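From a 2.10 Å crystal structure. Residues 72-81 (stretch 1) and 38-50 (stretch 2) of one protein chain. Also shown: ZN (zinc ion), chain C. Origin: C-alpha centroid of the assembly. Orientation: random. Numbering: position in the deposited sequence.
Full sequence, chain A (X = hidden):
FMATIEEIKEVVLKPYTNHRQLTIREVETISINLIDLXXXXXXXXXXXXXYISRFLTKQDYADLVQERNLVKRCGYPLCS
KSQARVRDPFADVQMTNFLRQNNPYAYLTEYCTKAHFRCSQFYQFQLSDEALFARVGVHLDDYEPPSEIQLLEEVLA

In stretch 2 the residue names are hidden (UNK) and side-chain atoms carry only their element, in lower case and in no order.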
# COMPACT_ATOMS: atom_id res chain seq x y z
N LYS A 72 14.51 -3.12 3.98
CA LYS A 72 15.26 -2.95 2.75
C LYS A 72 14.46 -3.18 1.46
O LYS A 72 14.97 -3.66 0.46
CB LYS A 72 16.55 -3.75 2.79
CG LYS A 72 17.42 -3.32 3.97
CD LYS A 72 18.70 -4.12 4.02
CE LYS A 72 19.30 -4.08 5.42
NZ LYS A 72 20.44 -5.02 5.42
N ARG A 73 13.23 -2.69 1.44
CA ARG A 73 12.49 -2.72 0.13
C ARG A 73 12.24 -1.32 -0.37
O ARG A 73 11.94 -0.37 0.43
CB ARG A 73 11.24 -3.54 0.29
CG ARG A 73 11.59 -5.03 0.33
CD ARG A 73 10.74 -5.87 1.25
NE ARG A 73 9.77 -6.60 0.47
CZ ARG A 73 9.56 -7.91 0.48
NH1 ARG A 73 10.23 -8.73 1.28
NH2 ARG A 73 8.63 -8.40 -0.30
N CYS A 74 12.44 -1.16 -1.68
CA CYS A 74 11.93 0.03 -2.38
C CYS A 74 10.51 0.34 -1.88
O CYS A 74 9.68 -0.56 -1.66
CB CYS A 74 11.91 -0.16 -3.89
SG CYS A 74 11.26 1.29 -4.82
N GLY A 75 10.29 1.62 -1.65
CA GLY A 75 9.03 2.12 -1.15
C GLY A 75 7.82 1.77 -2.00
O GLY A 75 6.75 1.47 -1.47
N TYR A 76 8.01 1.76 -3.29
CA TYR A 76 6.90 1.46 -4.24
C TYR A 76 6.55 -0.02 -4.19
O TYR A 76 7.39 -0.86 -4.50
CB TYR A 76 7.26 1.90 -5.67
CG TYR A 76 6.12 1.96 -6.69
CD1 TYR A 76 4.92 2.62 -6.39
CD2 TYR A 76 6.28 1.38 -7.97
CE1 TYR A 76 3.92 2.73 -7.33
CE2 TYR A 76 5.26 1.48 -8.94
CZ TYR A 76 4.08 2.12 -8.60
OH TYR A 76 3.06 2.27 -9.50
N PRO A 77 5.33 -0.33 -3.70
CA PRO A 77 4.93 -1.70 -3.36
C PRO A 77 5.04 -2.75 -4.51
O PRO A 77 5.24 -3.89 -4.24
CB PRO A 77 3.46 -1.56 -2.85
CG PRO A 77 3.30 -0.13 -2.52
CD PRO A 77 4.31 0.66 -3.30
N LEU A 78 4.95 -2.33 -5.77
CA LEU A 78 5.16 -3.23 -6.92
C LEU A 78 6.61 -3.65 -7.14
O LEU A 78 6.86 -4.52 -7.94
CB LEU A 78 4.70 -2.56 -8.18
CG LEU A 78 3.19 -2.40 -8.35
CD1 LEU A 78 3.01 -1.40 -9.47
CD2 LEU A 78 2.55 -3.75 -8.73
N CYS A 79 7.54 -3.04 -6.43
CA CYS A 79 8.95 -3.27 -6.68
C CYS A 79 9.53 -4.33 -5.75
O CYS A 79 9.21 -4.34 -4.54
CB CYS A 79 9.71 -1.99 -6.39
SG CYS A 79 11.41 -1.91 -7.00
N SER A 80 10.44 -5.13 -6.26
CA SER A 80 11.11 -6.13 -5.44
C SER A 80 12.60 -5.82 -5.30
O SER A 80 13.36 -6.66 -4.89
CB SER A 80 10.92 -7.53 -6.07
OG SER A 80 11.45 -7.53 -7.37
N LYS A 81 13.01 -4.60 -5.61
CA LYS A 81 14.35 -4.14 -5.22
C LYS A 81 14.35 -3.38 -3.89
O LYS A 81 13.28 -3.08 -3.31
CB LYS A 81 14.95 -3.26 -6.31
CG LYS A 81 14.83 -3.95 -7.65
CD LYS A 81 15.40 -3.15 -8.79
CE LYS A 81 14.90 -3.75 -10.08
NZ LYS A 81 15.88 -3.52 -11.16
N UNK A 38 2.10 -6.27 3.14
CA UNK A 38 2.82 -5.54 2.06
C UNK A 38 4.29 -5.19 2.38
O UNK A 38 4.97 -4.58 1.57
c UNK A 38 0.68 -5.50 -0.03
c UNK A 38 0.62 -4.59 1.18
c UNK A 38 -0.19 -3.36 0.90
c UNK A 38 2.05 -4.27 1.68
N UNK A 39 4.76 -5.58 3.55
CA UNK A 39 6.21 -5.51 3.84
C UNK A 39 6.93 -6.87 3.75
O UNK A 39 8.15 -6.90 3.55
c UNK A 39 7.15 -6.10 7.33
c UNK A 39 6.05 -5.81 6.32
c UNK A 39 5.81 -3.51 5.25
c UNK A 39 6.50 -4.87 5.21
N UNK A 40 6.16 -7.96 3.89
CA UNK A 40 6.65 -9.32 3.72
C UNK A 40 6.69 -9.66 2.26
O UNK A 40 7.59 -10.38 1.84
c UNK A 40 6.02 -10.17 5.93
o UNK A 40 4.40 -10.10 4.25
c UNK A 40 5.79 -10.34 4.49
N UNK A 41 5.75 -9.09 1.47
CA UNK A 41 5.59 -9.38 0.04
C UNK A 41 5.40 -8.10 -0.77
O UNK A 41 5.05 -7.05 -0.19
c UNK A 41 4.33 -10.22 -0.20
c UNK A 41 3.08 -12.31 0.38
c UNK A 41 3.29 -13.75 0.85
c UNK A 41 4.40 -11.57 0.47
n UNK A 41 2.16 -14.63 0.46
N UNK A 42 5.62 -8.18 -2.08
CA UNK A 42 5.43 -7.06 -2.99
C UNK A 42 4.15 -7.33 -3.71
O UNK A 42 3.72 -8.47 -3.76
o UNK A 42 8.05 -6.22 -2.12
o UNK A 42 8.94 -7.45 -3.68
c UNK A 42 6.60 -6.91 -3.93
c UNK A 42 7.95 -6.86 -3.19
N UNK A 43 3.56 -6.28 -4.27
CA UNK A 43 2.26 -6.35 -4.94
C UNK A 43 2.46 -6.87 -6.36
O UNK A 43 3.33 -6.42 -7.08
c UNK A 43 1.59 -4.98 -5.01
c UNK A 43 0.42 -5.01 -5.99
c UNK A 43 1.17 -4.54 -3.60
N UNK A 44 1.66 -7.83 -6.77
CA UNK A 44 2.05 -8.52 -7.96
C UNK A 44 1.78 -7.71 -9.20
O UNK A 44 2.56 -7.73 -10.11
c UNK A 44 1.46 -9.90 -7.98
c UNK A 44 -0.18 -11.50 -8.87
n UNK A 44 1.25 -11.30 -10.89
c UNK A 44 0.97 -12.12 -9.67
c UNK A 44 0.08 -10.03 -8.55
N UNK A 45 0.70 -6.95 -9.26
CA UNK A 45 0.30 -6.37 -10.50
C UNK A 45 -0.53 -5.12 -10.28
O UNK A 45 -0.92 -4.76 -9.16
c UNK A 45 -0.58 -7.41 -11.28
c UNK A 45 -1.77 -7.95 -10.43
o UNK A 45 -2.35 -9.04 -10.74
o UNK A 45 -2.09 -7.32 -9.39
N UNK A 46 -0.83 -4.46 -11.40
CA UNK A 46 -1.62 -3.24 -11.41
C UNK A 46 -2.98 -3.39 -10.75
O UNK A 46 -3.44 -2.46 -10.04
c UNK A 46 -1.77 -2.75 -12.85
N UNK A 47 -3.62 -4.52 -10.97
CA UNK A 47 -5.02 -4.63 -10.55
C UNK A 47 -5.06 -4.70 -9.02
O UNK A 47 -5.99 -4.18 -8.38
c UNK A 47 -5.74 -5.83 -11.24
n UNK A 47 -8.60 -9.97 -9.40
n UNK A 47 -7.33 -8.78 -10.89
c UNK A 47 -7.41 -9.65 -9.88
n UNK A 47 -6.32 -10.20 -9.31
c UNK A 47 -6.10 -8.32 -11.53
c UNK A 47 -5.36 -7.21 -10.76
N UNK A 48 -4.05 -5.33 -8.43
CA UNK A 48 -3.96 -5.45 -7.01
C UNK A 48 -3.63 -4.05 -6.36
O UNK A 48 -4.22 -3.62 -5.37
c UNK A 48 -2.95 -6.55 -6.63
o UNK A 48 -3.29 -7.80 -7.25
c UNK A 48 -2.95 -6.73 -5.09
N UNK A 49 -2.73 -3.35 -7.00
CA UNK A 49 -2.30 -2.01 -6.61
C UNK A 49 -3.50 -1.06 -6.62
O UNK A 49 -3.73 -0.29 -5.65
c UNK A 49 -0.22 -0.64 -7.20
c UNK A 49 -1.20 -1.66 -7.59
s UNK A 49 0.60 -0.85 -5.61
c UNK A 49 1.13 0.85 -5.67
N UNK A 50 -4.36 -1.20 -7.62
CA UNK A 50 -5.58 -0.36 -7.68
C UNK A 50 -6.60 -0.78 -6.62
O UNK A 50 -7.29 0.07 -6.06
c UNK A 50 -5.15 -0.09 -12.71
c UNK A 50 -5.99 -0.51 -11.51
n UNK A 50 -5.56 1.24 -13.24
c UNK A 50 -6.26 -0.42 -9.01
c UNK A 50 -5.44 0.10 -10.19
ZN ZN C . 11.68 0.36 -6.91
O HOH W 1 5.12 -6.18 -9.05

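Position 38 has four side-chain carbons that fork at the second, and they make no contact with stretch 1; this is Leu 38. Position 39 also has four carbons, but the fork lies at the first and one arm is two carbons long, which makes it Ile 39. Its side chain points sideways, and its closest approach to stretch 1 is through the backbone, Ile 39 O lying over one face of the Arg 73 guanidinium. At position 40 a single carbon carries one oxygen and one carbon, the pattern of threonine. In Thr 40 the CA-to-CB bond points away from stretch 1, while its carbonyl Thr 40 O lies 3.1 Å from Arg 73 NH2.

Position 41 carries four carbons in a row ending in nitrogen, and its CA-to-CB bond points away from stretch 1: Lys 41, the first residue to leave the helical conformation. Its backbone is nevertheless close, with Lys 41 CA 3.2 Å from Arg 73 NH2. Position 42 points toward stretch 1 with two carbons, the second carrying two oxygens. One oxygen receives the Arg 73 guanidinium and the other lies by Ser 80; the short acidic chain is Asp 42. Asp 42 OD2 lies 3.1 Å from Ser 80 CB. Position 43 has one carbon bearing two more, a beta-branched group without a polar atom that lies against Pro 77 and Leu 78, and is Val 43. Its CG2 packs 3.8 Å from Pro 77 CB and its CG1 3.7 Å from Leu 78 CD2.

Position 44 is again four carbons in a row ending in nitrogen, and its CA-to-CB bond points away from stretch 1: Lys 44. Position 45 shows two carbons, the second with two oxygens, one of which accepts from the backbone N of position 48. This is Asp 45 as a helix N-cap; its backbone oxygen, Asp 45 O, lies 3.6 Å from Leu 78 CD2. A lone carbon identifies position 46 as Ala 46. At position 47 three carbons, a nitrogen and a carbon with two further nitrogens form a guanidinium, out of reach of stretch 1: Arg 47. Position 48 has one carbon bearing an oxygen and a carbon, and the oxygen donates to Asp 45 OD2; it is Thr 48.

Position 49 is unbranched, with two carbons, a sulfur and a terminal carbon lying against Tyr 76, Pro 77 and Leu 78, hence Met 49. Its CE is 3.8 Å from Tyr 76 CE1 and 3.9 Å from Pro 77 CG. Position 50, four carbons ending in nitrogen, is Lys 50 and has no contact with stretch 1.

The contact joins a polar end to an apolar one. Arg 73 NE and NH2 both donate to Asp 42 OD1, at 3.1 and 2.9 Å, the latter bond weak, within a salt bridge. Next to it, Val 43 N donates to Pro 77 O at 2.9 Å, tying backbone to backbone, and water 1 links Val 43 O with Leu 78 O. Val 43 and Met 49 then pack against Pro 77 and Leu 78. Cys 74 and Cys 79 bind zinc within the same segment that supplies these partners.

Stretch 2 38-50: LITKDVKDARTMK
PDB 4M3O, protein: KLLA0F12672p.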